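Local coordinates for beta-ketoacyl-[acyl-carrier-protein] synthase FabY (Pseudomonas aeruginosa, PDB 4CW4), which catalyses the condensation of acetyl-CoA with malonyl-acyl carrier protein to form acetoacetyl-acyl carrier protein, the primer of fatty acid synthesis, at residues R93-Y98 and A170-T175; N312-I317 and H477-A482; H432-H437 and V532-S537; S489-F494 and G547-P552. All blocks are in the same frame, centred on the assembly; numbering follows the deposited sequence.

Overall arrangement
Following the chain from its N terminus, interaction 1 comes first and closes a loop of 71 residues that contains strands but no helix, before any other contact opens. Interaction 2 opens at 312-317 and closes at 477-482, joining a strand to the loop that carries H477. Interaction 3, which pairs strand 434-437 with strand 532-539, opens inside that span and closes beyond it, so the two cross. Interaction 4 sets helix 482-496 against the end of strand 543-550 and crosses interaction 3 in turn; none nests in another. Interactions 1 and 2 meet through I317, whereas 3 and 4 are joined by backbone pairing of the neighbouring strands 532-539 and 543-550.

Interaction 1. Residues R93-Y98 and A170-T175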
# COMPACT_ATOMS: atom_id res chain seq x y z
N ARG A 93 15.02 -16.94 19.64
CA ARG A 93 13.72 -17.21 20.23
C ARG A 93 13.04 -15.89 20.56
O ARG A 93 13.69 -14.92 20.96
CB ARG A 93 13.85 -18.08 21.50
CG ARG A 93 12.55 -18.76 21.94
CD ARG A 93 12.79 -19.76 23.07
NE ARG A 93 11.69 -20.75 23.20
CZ ARG A 93 10.54 -20.51 23.83
NH1 ARG A 93 10.31 -19.33 24.42
NH2 ARG A 93 9.61 -21.46 23.88
N ILE A 94 11.72 -15.84 20.37
CA ILE A 94 10.94 -14.64 20.61
C ILE A 94 10.93 -14.28 22.10
O ILE A 94 10.60 -15.12 22.94
CB ILE A 94 9.50 -14.82 20.13
CG1 ILE A 94 9.47 -15.02 18.60
CG2 ILE A 94 8.63 -13.60 20.52
CD1 ILE A 94 8.13 -15.46 18.07
N GLU A 95 11.27 -13.04 22.39
CA GLU A 95 11.48 -12.57 23.76
C GLU A 95 10.23 -11.90 24.33
O GLU A 95 9.34 -11.49 23.59
CB GLU A 95 12.72 -11.66 23.81
CG GLU A 95 13.98 -12.46 23.47
CD GLU A 95 15.24 -11.64 23.39
OE1 GLU A 95 15.20 -10.43 23.74
OE2 GLU A 95 16.28 -12.22 23.01
N PRO A 96 10.16 -11.81 25.67
CA PRO A 96 8.90 -11.40 26.30
C PRO A 96 8.40 -10.00 25.97
O PRO A 96 7.22 -9.72 26.14
CB PRO A 96 9.20 -11.47 27.80
CG PRO A 96 10.47 -12.20 27.95
CD PRO A 96 11.18 -12.22 26.65
N GLN A 97 9.29 -9.12 25.54
CA GLN A 97 8.91 -7.77 25.19
C GLN A 97 7.98 -7.74 23.96
O GLN A 97 7.36 -6.72 23.68
CB GLN A 97 10.13 -6.87 25.00
CG GLN A 97 11.10 -7.26 23.86
CD GLN A 97 12.21 -8.19 24.30
OE1 GLN A 97 12.08 -8.91 25.30
NE2 GLN A 97 13.31 -8.18 23.56
N TYR A 98 7.90 -8.86 23.23
CA TYR A 98 6.94 -9.03 22.13
C TYR A 98 5.72 -9.83 22.56
O TYR A 98 4.58 -9.36 22.45
CB TYR A 98 7.59 -9.74 20.93
CG TYR A 98 8.79 -8.98 20.44
CD1 TYR A 98 8.65 -7.93 19.56
CD2 TYR A 98 10.05 -9.29 20.90
CE1 TYR A 98 9.74 -7.20 19.14
CE2 TYR A 98 11.15 -8.58 20.48
CZ TYR A 98 10.99 -7.54 19.61
OH TYR A 98 12.12 -6.86 19.24
N ALA A 170 12.07 -15.31 15.83
CA ALA A 170 11.90 -14.10 15.01
C ALA A 170 13.18 -13.30 14.96
O ALA A 170 14.03 -13.42 15.85
CB ALA A 170 10.79 -13.24 15.58
N GLY A 171 13.30 -12.46 13.93
CA GLY A 171 14.35 -11.45 13.87
C GLY A 171 13.92 -10.21 14.61
O GLY A 171 13.04 -9.49 14.17
N GLN A 172 14.57 -9.97 15.75
CA GLN A 172 14.18 -8.95 16.73
C GLN A 172 15.26 -7.91 16.88
O GLN A 172 16.44 -8.26 16.89
CB GLN A 172 13.95 -9.63 18.08
CG GLN A 172 12.77 -10.60 18.08
CD GLN A 172 12.90 -11.66 19.15
OE1 GLN A 172 12.53 -11.45 20.30
NE2 GLN A 172 13.42 -12.82 18.77
N LEU A 173 14.88 -6.64 17.02
CA LEU A 173 15.87 -5.63 17.37
C LEU A 173 16.69 -6.06 18.58
O LEU A 173 16.21 -6.81 19.42
CB LEU A 173 15.21 -4.28 17.66
CG LEU A 173 14.47 -3.59 16.51
CD1 LEU A 173 14.07 -2.16 16.84
CD2 LEU A 173 15.28 -3.63 15.23
N PRO A 174 17.95 -5.58 18.67
CA PRO A 174 18.79 -5.98 19.81
C PRO A 174 18.10 -5.78 21.17
O PRO A 174 17.50 -4.73 21.44
CB PRO A 174 20.01 -5.07 19.67
CG PRO A 174 20.10 -4.80 18.19
CD PRO A 174 18.66 -4.66 17.76
N THR A 175 18.19 -6.80 22.02
CA THR A 175 17.46 -6.78 23.28
C THR A 175 17.90 -5.58 24.11
O THR A 175 19.10 -5.41 24.37
CB THR A 175 17.70 -8.04 24.06
OG1 THR A 175 17.41 -9.17 23.24
CG2 THR A 175 16.84 -8.08 25.34
O HOH W 1 14.08 -6.43 21.16
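Two hydrogen bonds grip NE2 of Q172, and both are nearly straight. One runs to R93 O across the contact (3.0 Å, 173°), the other to A170 O, two residues earlier in its own segment, and each acceptor lies almost in the amide plane, although the nitrogen stands above the plane of either carbonyl. The opposite corner of the amide is fixed as well: Q172 OE1 accepts from E95 N at 2.9 Å, along a lone pair. With both ends engaged the amide cannot easily rotate, and the Y98 ring crosses Q172 obliquely, its plane 74° from the amide's, with CE2 3.2 Å from Q172 OE1. A second polar knot forms at E95, whose extended chain carries OE1 to T175 OG1 (2.6 Å) on the syn lone pair, while Q97 NE2 donates to the anti one; E95 OE2 pairs with R92. One water donates to Y98 OH and L173 O and accepts from Q97 NE2, and the tyrosine hydroxyl also bonds E365. On the apolar side, I94 CG1 rests 3.7 Å from A170 CB. The contact lies beside the antiparallel pair 91-93 and 169-171, with R190 of helix 190-204 packed against Y98 and L173.

Interaction 2. Residues N312-I317 and H477-A482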
# COMPACT_ATOMS: atom_id res chain seq x y z
N ASN A 312 11.35 1.47 4.15
CA ASN A 312 10.16 0.78 4.63
C ASN A 312 10.30 0.59 6.14
O ASN A 312 11.39 0.70 6.71
CB ASN A 312 10.01 -0.59 3.95
CG ASN A 312 9.38 -0.51 2.58
OD1 ASN A 312 10.04 -0.74 1.56
ND2 ASN A 312 8.10 -0.19 2.54
N SER A 313 9.18 0.26 6.78
CA SER A 313 9.16 -0.06 8.18
C SER A 313 8.11 -1.12 8.43
O SER A 313 6.94 -0.93 8.08
CB SER A 313 8.82 1.15 9.02
OG SER A 313 8.94 0.79 10.38
N GLU A 314 8.52 -2.24 8.99
CA GLU A 314 7.62 -3.34 9.30
C GLU A 314 7.94 -3.88 10.69
O GLU A 314 9.09 -4.18 11.00
CB GLU A 314 7.73 -4.46 8.26
CG GLU A 314 6.53 -5.40 8.26
CD GLU A 314 5.51 -5.05 7.21
OE1 GLU A 314 5.86 -4.90 6.03
OE2 GLU A 314 4.31 -4.98 7.55
N ALA A 315 6.90 -4.00 11.51
CA ALA A 315 7.00 -4.53 12.86
C ALA A 315 5.89 -5.56 13.03
O ALA A 315 4.85 -5.30 13.61
CB ALA A 315 6.87 -3.40 13.90
N PRO A 316 6.10 -6.77 12.48
CA PRO A 316 5.06 -7.78 12.39
C PRO A 316 5.16 -8.87 13.44
O PRO A 316 4.48 -9.88 13.29
CB PRO A 316 5.33 -8.37 11.03
CG PRO A 316 6.84 -8.41 10.98
CD PRO A 316 7.31 -7.17 11.73
N ILE A 317 5.97 -8.70 14.49
CA ILE A 317 6.14 -9.74 15.49
C ILE A 317 4.97 -9.64 16.48
O ILE A 317 5.08 -9.06 17.55
CB ILE A 317 7.50 -9.69 16.19
CG1 ILE A 317 8.64 -9.65 15.16
CG2 ILE A 317 7.63 -10.89 17.10
CD1 ILE A 317 10.01 -9.39 15.77
N HIS A 477 13.20 -12.36 7.81
CA HIS A 477 12.44 -11.79 6.72
C HIS A 477 11.55 -10.67 7.23
O HIS A 477 10.53 -10.92 7.87
CB HIS A 477 11.59 -12.91 6.12
CG HIS A 477 10.97 -12.56 4.81
ND1 HIS A 477 10.82 -11.26 4.40
CD2 HIS A 477 10.49 -13.34 3.81
CE1 HIS A 477 10.27 -11.25 3.19
NE2 HIS A 477 10.06 -12.49 2.81
N SER A 478 11.94 -9.43 6.97
CA SER A 478 11.22 -8.26 7.47
C SER A 478 10.14 -7.75 6.52
O SER A 478 9.68 -6.61 6.63
CB SER A 478 12.19 -7.13 7.81
OG SER A 478 12.91 -6.77 6.64
N LEU A 479 9.70 -8.61 5.61
CA LEU A 479 8.49 -8.37 4.83
C LEU A 479 8.72 -7.16 3.91
O LEU A 479 9.57 -7.25 3.03
CB LEU A 479 7.26 -8.23 5.74
CG LEU A 479 6.97 -9.41 6.68
CD1 LEU A 479 5.62 -9.23 7.36
CD2 LEU A 479 7.04 -10.77 5.97
N ALA A 480 8.00 -6.04 4.09
CA ALA A 480 8.23 -4.89 3.22
C ALA A 480 9.70 -4.50 3.17
O ALA A 480 10.22 -4.13 2.12
CB ALA A 480 7.41 -3.66 3.64
N THR A 481 10.37 -4.59 4.31
CA THR A 481 11.71 -4.04 4.43
C THR A 481 12.78 -5.03 3.98
O THR A 481 13.97 -4.71 3.99
CB THR A 481 11.94 -3.63 5.90
OG1 THR A 481 10.79 -2.90 6.34
CG2 THR A 481 13.18 -2.76 6.09
N ALA A 482 12.37 -6.22 3.57
CA ALA A 482 13.33 -7.28 3.30
C ALA A 482 14.42 -6.87 2.31
O ALA A 482 15.60 -7.09 2.53
CB ALA A 482 12.63 -8.52 2.81
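E314 sends CG anti to its backbone N (chi1 -161°) and then bends sharply at chi2 (97°), which swings the carboxylate across the side chain of L479 and onto the main chain of the facing loop. There OE1 accepts from A480 N at 3.1 Å, through its anti lone pair, and A480 CB presses just as close to the same oxygen. The buried carboxylate, probably ionised, also accepts from I229 N at OE1 and from M230 N at OE2. Two residues earlier on the strand, N312 leans its CB on T481 OG1 (3.4 Å), a hydroxyl bonded to S366 O, while its amide is held by G227 O. Strand 307-314 belongs to one of the two central sheets of the thiolase fold, and the loop it faces carries H477, predicted to be one of two catalytic histidines working with C286. Within that loop L479 N donates to H477 ND1 (3.1 Å), which is consistent with the ring hydrogen sitting on NE2, as in related ketosynthases. L479 takes a positive phi (67°); its CD2 lies over one face of the imidazole, toward the rim, its side chain touches C286, and CD1 meets P316 CB tip to tip at 3.8 Å.

Interaction 3. Residues H432-H437 and V532-S537; sequences HASFVH and VCFINS
Strands 434-437 and 532-537 run parallel, their axes 4.7 Å apart at closest approach and inclined by 20°. In the alternating pattern of parallel pairing, F435 gives its N-H to V532 O. In turn F435 O accepts from F534 N at 2.9 Å, and H437 repeats this with F534 O and N536 N. A longer bond, V532 N to A433 O, opens the series. Between these bonds, alpha hydrogens of S434, V436 and C533 point at carbonyls of the partner strand.

On one face, F435 adopts the crowded chi1 of 68°, which folds its ring over the next strand. C533 SG lies above that ring, 3.8 Å from the centroid and 21° off the normal, while its CB makes a CH-pi contact with the same face. The sulfur also meets the edge of the H437 imidazole, 3.7 Å from CD2, and I535 CD1 touches H437 CB. Helix 482-496 covers this side. On the other face S434 OG, held by V430 O and W466 NE1, sits in the plane of the F534 ring at its edge, and V532 CG1 rests over the ring, with helix 409-425 beyond. This layering of helices on either side of the sheet is that of the thiolase fold; the side chain of N536, bonded to S546, N410 and E450, lies about 5 Å from that of H439, predicted to be catalytic. Buried between a phenyl face and an imidazole edge, the C533 thiol is presumably neutral and acts as soft, polarisable packing.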
# COMPACT_ATOMS: atom_id res chain seq x y z
N HIS A 432 32.86 -11.24 -13.47
CA HIS A 432 33.92 -11.47 -12.50
C HIS A 432 33.92 -10.55 -11.30
O HIS A 432 34.71 -10.73 -10.38
CB HIS A 432 35.27 -11.40 -13.21
CG HIS A 432 35.40 -12.37 -14.33
ND1 HIS A 432 35.50 -13.73 -14.12
CD2 HIS A 432 35.40 -12.20 -15.67
CE1 HIS A 432 35.59 -14.35 -15.28
NE2 HIS A 432 35.52 -13.44 -16.24
N ALA A 433 33.00 -9.59 -11.27
CA ALA A 433 32.95 -8.64 -10.16
C ALA A 433 31.51 -8.29 -9.80
O ALA A 433 31.24 -7.16 -9.39
CB ALA A 433 33.74 -7.40 -10.49
N SER A 434 30.61 -9.26 -9.92
CA SER A 434 29.24 -9.06 -9.44
C SER A 434 28.84 -10.16 -8.48
O SER A 434 29.41 -11.25 -8.50
CB SER A 434 28.23 -8.93 -10.61
OG SER A 434 27.89 -10.19 -11.15
N PHE A 435 27.87 -9.86 -7.62
CA PHE A 435 27.32 -10.84 -6.68
C PHE A 435 25.82 -10.65 -6.56
O PHE A 435 25.26 -9.62 -6.98
CB PHE A 435 28.05 -10.79 -5.32
CG PHE A 435 27.81 -9.54 -4.49
CD1 PHE A 435 28.33 -8.31 -4.87
CD2 PHE A 435 27.13 -9.62 -3.28
CE1 PHE A 435 28.14 -7.17 -4.07
CE2 PHE A 435 26.93 -8.50 -2.49
CZ PHE A 435 27.44 -7.27 -2.89
N VAL A 436 25.16 -11.66 -6.01
CA VAL A 436 23.72 -11.66 -5.86
C VAL A 436 23.36 -11.68 -4.38
O VAL A 436 23.83 -12.53 -3.61
CB VAL A 436 23.08 -12.90 -6.53
CG1 VAL A 436 21.55 -12.91 -6.32
CG2 VAL A 436 23.43 -12.97 -8.01
N HIS A 437 22.54 -10.73 -3.98
CA HIS A 437 21.83 -10.79 -2.72
C HIS A 437 20.55 -11.56 -2.99
O HIS A 437 19.55 -11.01 -3.46
CB HIS A 437 21.55 -9.39 -2.16
CG HIS A 437 22.41 -9.08 -0.97
ND1 HIS A 437 22.09 -9.52 0.29
CD2 HIS A 437 23.60 -8.44 -0.86
CE1 HIS A 437 23.04 -9.17 1.13
NE2 HIS A 437 23.97 -8.51 0.46
N VAL A 532 29.34 -4.71 -8.51
CA VAL A 532 27.92 -4.69 -8.82
C VAL A 532 27.20 -5.72 -7.97
O VAL A 532 27.66 -6.85 -7.86
CB VAL A 532 27.69 -5.04 -10.29
CG1 VAL A 532 26.18 -5.14 -10.62
CG2 VAL A 532 28.38 -4.03 -11.18
N CYS A 533 26.06 -5.32 -7.40
CA CYS A 533 25.20 -6.26 -6.69
C CYS A 533 23.81 -6.30 -7.32
O CYS A 533 23.22 -5.25 -7.61
CB CYS A 533 25.04 -5.89 -5.22
SG CYS A 533 24.09 -7.11 -4.29
N PHE A 534 23.31 -7.51 -7.52
CA PHE A 534 21.93 -7.74 -7.92
C PHE A 534 21.13 -8.12 -6.67
O PHE A 534 21.39 -9.17 -6.05
CB PHE A 534 21.88 -8.84 -8.95
CG PHE A 534 22.69 -8.53 -10.18
CD1 PHE A 534 22.22 -7.62 -11.10
CD2 PHE A 534 23.92 -9.10 -10.39
CE1 PHE A 534 22.94 -7.31 -12.21
CE2 PHE A 534 24.66 -8.78 -11.50
CZ PHE A 534 24.17 -7.89 -12.42
N ILE A 535 20.18 -7.26 -6.31
CA ILE A 535 19.28 -7.51 -5.19
C ILE A 535 18.05 -8.24 -5.72
O ILE A 535 17.37 -7.71 -6.61
CB ILE A 535 18.82 -6.19 -4.54
CG1 ILE A 535 19.99 -5.26 -4.19
CG2 ILE A 535 17.97 -6.48 -3.31
CD1 ILE A 535 20.98 -5.80 -3.24
N ASN A 536 17.78 -9.44 -5.21
CA ASN A 536 16.66 -10.23 -5.70
C ASN A 536 15.58 -10.43 -4.65
O ASN A 536 15.87 -10.71 -3.48
CB ASN A 536 17.13 -11.59 -6.21
CG ASN A 536 16.11 -12.22 -7.14
OD1 ASN A 536 15.50 -11.53 -7.97
ND2 ASN A 536 15.86 -13.51 -6.96
N SER A 537 14.33 -10.26 -5.06
CA SER A 537 13.22 -10.31 -4.11
C SER A 537 11.92 -10.77 -4.75
O SER A 537 11.67 -10.63 -5.95
CB SER A 537 13.02 -8.94 -3.46
OG SER A 537 12.16 -8.99 -2.34

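Interaction 4. Residues S489-F494 and G547-P552; sequences SALGTF and GVVLSP
The F494 ring lies flat against the main chain of S551, whose CA stands 3.7 Å above the middle of one face. Beside it S551 CB makes a CH-pi contact, 3.8 Å from the centroid and only 15° off the normal. Over the opposite face, toward the rim, comes A490 O from the preceding helical turn, so the phenyl is held between its own helix and the incoming chain. V549 CG1 meets the ring edge in plane at 4.0 Å from F494 CE2, and P552 CD closes on F494 CB at 3.9 Å; L491 CD2 adds a looser touch to V549. What orients these groups lies one shell out. S551 is the N-cap of helix 552-563: with chi1 at 68° its OG bonds I554 N and also E531 OE1, and with OG engaged there, the CB is left facing the ring. V549 is fixed by backbone pairing with C533, and F494 leans on F435, so helix 482-496 is docked where strand 543-550 passes into the next helix. No hydrogen bond crosses the contact. Its cohesion probably rests largely on dispersion and the CH-pi contact, perhaps sharpened because the cap oxygen and the nearby helix start would make the S551 hydrogens slightly positive toward the ring.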
# COMPACT_ATOMS: atom_id res chain seq x y z
N SER A 489 23.04 -4.29 3.39
CA SER A 489 24.13 -5.24 3.54
C SER A 489 25.09 -5.17 2.34
O SER A 489 26.31 -5.19 2.52
CB SER A 489 23.62 -6.65 3.71
OG SER A 489 24.72 -7.53 3.77
N ALA A 490 24.53 -5.06 1.14
CA ALA A 490 25.35 -4.97 -0.06
C ALA A 490 26.35 -3.82 0.04
O ALA A 490 27.50 -3.93 -0.41
CB ALA A 490 24.48 -4.80 -1.30
N LEU A 491 25.92 -2.71 0.62
CA LEU A 491 26.77 -1.54 0.71
C LEU A 491 27.97 -1.83 1.59
O LEU A 491 29.05 -1.28 1.39
CB LEU A 491 26.00 -0.35 1.26
CG LEU A 491 24.75 0.05 0.46
CD1 LEU A 491 24.17 1.34 1.02
CD2 LEU A 491 25.07 0.19 -1.04
N GLY A 492 27.76 -2.68 2.58
CA GLY A 492 28.82 -3.11 3.46
C GLY A 492 29.85 -3.96 2.74
O GLY A 492 31.06 -3.84 2.99
N THR A 493 29.40 -4.84 1.85
CA THR A 493 30.35 -5.59 1.02
C THR A 493 31.22 -4.65 0.19
O THR A 493 32.42 -4.86 0.07
CB THR A 493 29.62 -6.62 0.15
OG1 THR A 493 29.07 -7.63 1.00
CG2 THR A 493 30.55 -7.28 -0.90
N PHE A 494 30.62 -3.62 -0.40
CA PHE A 494 31.42 -2.64 -1.13
C PHE A 494 32.46 -1.97 -0.22
O PHE A 494 33.60 -1.76 -0.62
CB PHE A 494 30.52 -1.56 -1.76
CG PHE A 494 29.64 -2.04 -2.88
CD1 PHE A 494 30.03 -3.03 -3.74
CD2 PHE A 494 28.39 -1.46 -3.05
CE1 PHE A 494 29.20 -3.46 -4.76
CE2 PHE A 494 27.56 -1.88 -4.06
CZ PHE A 494 27.98 -2.88 -4.92
N GLY A 547 16.99 -5.53 -8.37
CA GLY A 547 17.64 -4.23 -8.45
C GLY A 547 19.12 -4.31 -8.76
O GLY A 547 19.79 -5.29 -8.39
N VAL A 548 19.64 -3.26 -9.39
CA VAL A 548 21.05 -3.16 -9.73
C VAL A 548 21.70 -2.04 -8.92
O VAL A 548 21.28 -0.88 -8.98
CB VAL A 548 21.23 -2.87 -11.24
CG1 VAL A 548 22.71 -2.82 -11.60
CG2 VAL A 548 20.53 -3.92 -12.07
N VAL A 549 22.74 -2.40 -8.18
CA VAL A 549 23.48 -1.45 -7.36
C VAL A 549 24.94 -1.47 -7.78
O VAL A 549 25.55 -2.53 -7.89
CB VAL A 549 23.40 -1.81 -5.84
CG1 VAL A 549 23.92 -0.66 -4.99
CG2 VAL A 549 21.99 -2.20 -5.44
N LEU A 550 25.48 -0.28 -8.04
CA LEU A 550 26.88 -0.10 -8.42
C LEU A 550 27.68 0.38 -7.23
O LEU A 550 27.18 1.12 -6.39
CB LEU A 550 27.00 0.94 -9.54
CG LEU A 550 26.08 0.76 -10.75
CD1 LEU A 550 26.35 1.88 -11.77
CD2 LEU A 550 26.28 -0.62 -11.37
N SER A 551 28.95 -0.04 -7.15
CA SER A 551 29.82 0.36 -6.06
C SER A 551 30.16 1.85 -6.11
O SER A 551 30.05 2.48 -7.17
CB SER A 551 31.15 -0.41 -6.14
OG SER A 551 31.86 0.01 -7.29
N PRO A 552 30.67 2.38 -4.99
CA PRO A 552 31.24 3.73 -5.04
C PRO A 552 32.31 3.91 -6.11
O PRO A 552 32.33 4.97 -6.75
CB PRO A 552 31.81 3.91 -3.64
CG PRO A 552 30.94 3.07 -2.78
CD PRO A 552 30.61 1.86 -3.61